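Local structure of calcium uptake protein 2, mitochondrial (Homo sapiens, 6LB7) at residues E229-G234 with V294-D299. The protein probably senses calcium through EF-hands in mitochondria and regulates calcium uptake into the organelle. Numbering follows the deposited sequence.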
loop_
_atom_site.group_PDB
_atom_site.type_symbol
_atom_site.label_atom_id
_atom_site.label_comp_id
_atom_site.label_asym_id
_atom_site.label_seq_id
_atom_site.Cartn_x
_atom_site.Cartn_y
_atom_site.Cartn_z
ATOM N N GLU B 229 1.854 -34.240 15.750
ATOM C CA GLU B 229 1.173 -34.706 16.945
ATOM C C GLU B 229 -0.237 -34.164 17.131
ATOM O O GLU B 229 -1.039 -34.817 17.803
ATOM C CB GLU B 229 2.015 -34.369 18.184
ATOM C CG GLU B 229 3.330 -35.147 18.218
ATOM C CD GLU B 229 4.319 -34.617 19.231
ATOM O OE1 GLU B 229 5.500 -35.041 19.173
ATOM O OE2 GLU B 229 3.929 -33.778 20.078
ATOM N N LYS B 230 -0.580 -33.010 16.550
ATOM C CA LYS B 230 -1.891 -32.420 16.788
ATOM C C LYS B 230 -2.797 -32.407 15.572
ATOM O O LYS B 230 -3.977 -32.068 15.707
ATOM C CB LYS B 230 -1.748 -30.991 17.312
ATOM C CG LYS B 230 -0.877 -30.899 18.536
ATOM C CD LYS B 230 -0.598 -29.462 18.905
ATOM C CE LYS B 230 0.150 -29.370 20.225
ATOM N NZ LYS B 230 0.640 -27.973 20.446
ATOM N N LEU B 231 -2.297 -32.758 14.396
ATOM C CA LEU B 231 -3.137 -32.741 13.207
ATOM C C LEU B 231 -3.874 -34.061 13.153
ATOM O O LEU B 231 -3.315 -35.088 12.756
ATOM C CB LEU B 231 -2.324 -32.492 11.943
ATOM C CG LEU B 231 -1.966 -31.023 11.808
ATOM C CD1 LEU B 231 -1.474 -30.722 10.397
ATOM C CD2 LEU B 231 -3.173 -30.171 12.168
ATOM N N SER B 232 -5.133 -34.026 13.574
ATOM C CA SER B 232 -5.995 -35.186 13.471
ATOM C C SER B 232 -6.059 -35.671 12.027
ATOM O O SER B 232 -5.675 -34.970 11.083
ATOM C CB SER B 232 -7.397 -34.839 13.968
ATOM O OG SER B 232 -7.312 -33.984 15.096
ATOM N N ALA B 233 -6.535 -36.895 11.863
ATOM C CA ALA B 233 -6.927 -37.367 10.539
ATOM C C ALA B 233 -8.359 -36.940 10.223
ATOM O O ALA B 233 -9.173 -37.733 9.754
ATOM C CB ALA B 233 -6.766 -38.879 10.452
ATOM N N GLY B 234 -8.671 -35.667 10.487
ATOM C CA GLY B 234 -10.021 -35.141 10.367
ATOM C C GLY B 234 -10.537 -35.019 8.945
ATOM O O GLY B 234 -10.323 -35.910 8.116
ATOM N N VAL B 294 -4.552 -24.330 10.860
ATOM C CA VAL B 294 -3.764 -23.142 11.193
ATOM C C VAL B 294 -3.598 -23.016 12.703
ATOM O O VAL B 294 -2.495 -22.764 13.205
ATOM C CB VAL B 294 -4.409 -21.882 10.596
ATOM C CG1 VAL B 294 -3.824 -20.634 11.257
ATOM C CG2 VAL B 294 -4.195 -21.847 9.095
ATOM N N PHE B 295 -4.688 -23.207 13.455
ATOM C CA PHE B 295 -4.607 -23.050 14.905
ATOM C C PHE B 295 -3.825 -24.186 15.559
ATOM O O PHE B 295 -3.063 -23.947 16.497
ATOM C CB PHE B 295 -6.006 -22.916 15.509
ATOM C CG PHE B 295 -6.479 -21.493 15.597
ATOM C CD1 PHE B 295 -6.430 -20.808 16.799
ATOM C CD2 PHE B 295 -6.926 -20.828 14.460
ATOM C CE1 PHE B 295 -6.844 -19.486 16.876
ATOM C CE2 PHE B 295 -7.343 -19.501 14.525
ATOM C CZ PHE B 295 -7.299 -18.830 15.728
ATOM N N LYS B 296 -3.970 -25.425 15.078
ATOM C CA LYS B 296 -3.156 -26.492 15.663
ATOM C C LYS B 296 -1.669 -26.228 15.456
ATOM O O LYS B 296 -0.850 -26.535 16.332
ATOM C CB LYS B 296 -3.534 -27.859 15.087
ATOM C CG LYS B 296 -4.955 -28.319 15.396
ATOM C CD LYS B 296 -5.076 -28.934 16.773
ATOM C CE LYS B 296 -6.402 -29.681 16.920
ATOM N NZ LYS B 296 -6.527 -30.769 15.903
ATOM N N ILE B 297 -1.291 -25.669 14.305
ATOM C CA ILE B 297 0.134 -25.441 14.038
ATOM C C ILE B 297 0.662 -24.229 14.804
ATOM O O ILE B 297 1.789 -24.248 15.320
ATOM C CB ILE B 297 0.389 -25.271 12.527
ATOM C CG1 ILE B 297 -0.010 -26.529 11.732
ATOM C CG2 ILE B 297 1.859 -24.921 12.269
ATOM C CD1 ILE B 297 0.040 -26.297 10.206
ATOM N N PHE B 298 -0.107 -23.139 14.845
ATOM C CA PHE B 298 0.401 -21.867 15.339
ATOM C C PHE B 298 -0.238 -21.425 16.660
ATOM O O PHE B 298 -0.044 -20.282 17.070
ATOM C CB PHE B 298 0.226 -20.780 14.270
ATOM C CG PHE B 298 0.999 -21.047 12.989
ATOM C CD1 PHE B 298 0.364 -21.608 11.886
ATOM C CD2 PHE B 298 2.348 -20.724 12.892
ATOM C CE1 PHE B 298 1.055 -21.855 10.707
ATOM C CE2 PHE B 298 3.053 -20.968 11.711
ATOM C CZ PHE B 298 2.404 -21.529 10.618
ATOM N N ASP B 299 -0.996 -22.286 17.339
ATOM C CA ASP B 299 -1.318 -22.003 18.744
ATOM C C ASP B 299 -0.152 -22.544 19.552
ATOM O O ASP B 299 -0.078 -23.733 19.864
ATOM C CB ASP B 299 -2.648 -22.614 19.174
ATOM C CG ASP B 299 -2.892 -22.494 20.692
ATOM O OD1 ASP B 299 -2.153 -21.764 21.382
ATOM O OD2 ASP B 299 -3.842 -23.119 21.199
HETATM O O HOH W 1 -1.130 -26.241 19.052
HETATM O O HOH W 2 0.581 -25.384 22.031
#
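Lys296 lies across the carboxy-terminal end of helix 220-230, its CB 3.7 Å from the methyl CD2 of Leu231 and its CD 3.9 Å from CB of Lys230. The two lysines reach backbone carbonyls of each other's helix ends, one directly and one through water. Bends at chi2 (-82°) and chi4 (59°) steer Lys296 so that NZ donates to the carbonyl O of Lys230 at 2.9 Å, nearly along the C=O axis (169°). A weak, long ion pair with Asp292 also draws on this ammonium. Lys230 reaches the other way, extended beyond CG. Its NZ bonds to Asn226 OD1 and donates, at 2.8 Å, to a water that donates to the carbonyl oxygens of Lys296 and Asp299; a second water, held weakly, also bonds to Asp299 O. An alanine at Lys296 lacks the amine and the methylenes against Lys230 CB and would probably loosen the tie between the helix ends, though its CB would still meet Leu231. These links, with Asn226 ND2 to Ile297 O, join the two helices. Bonds from Asp299 OD1 to Gly302 N and between Phe298 and Ser307 hold the next loop, in a helix-loop-helix consistent with an EF-hand, distinct from the calcium-bound one.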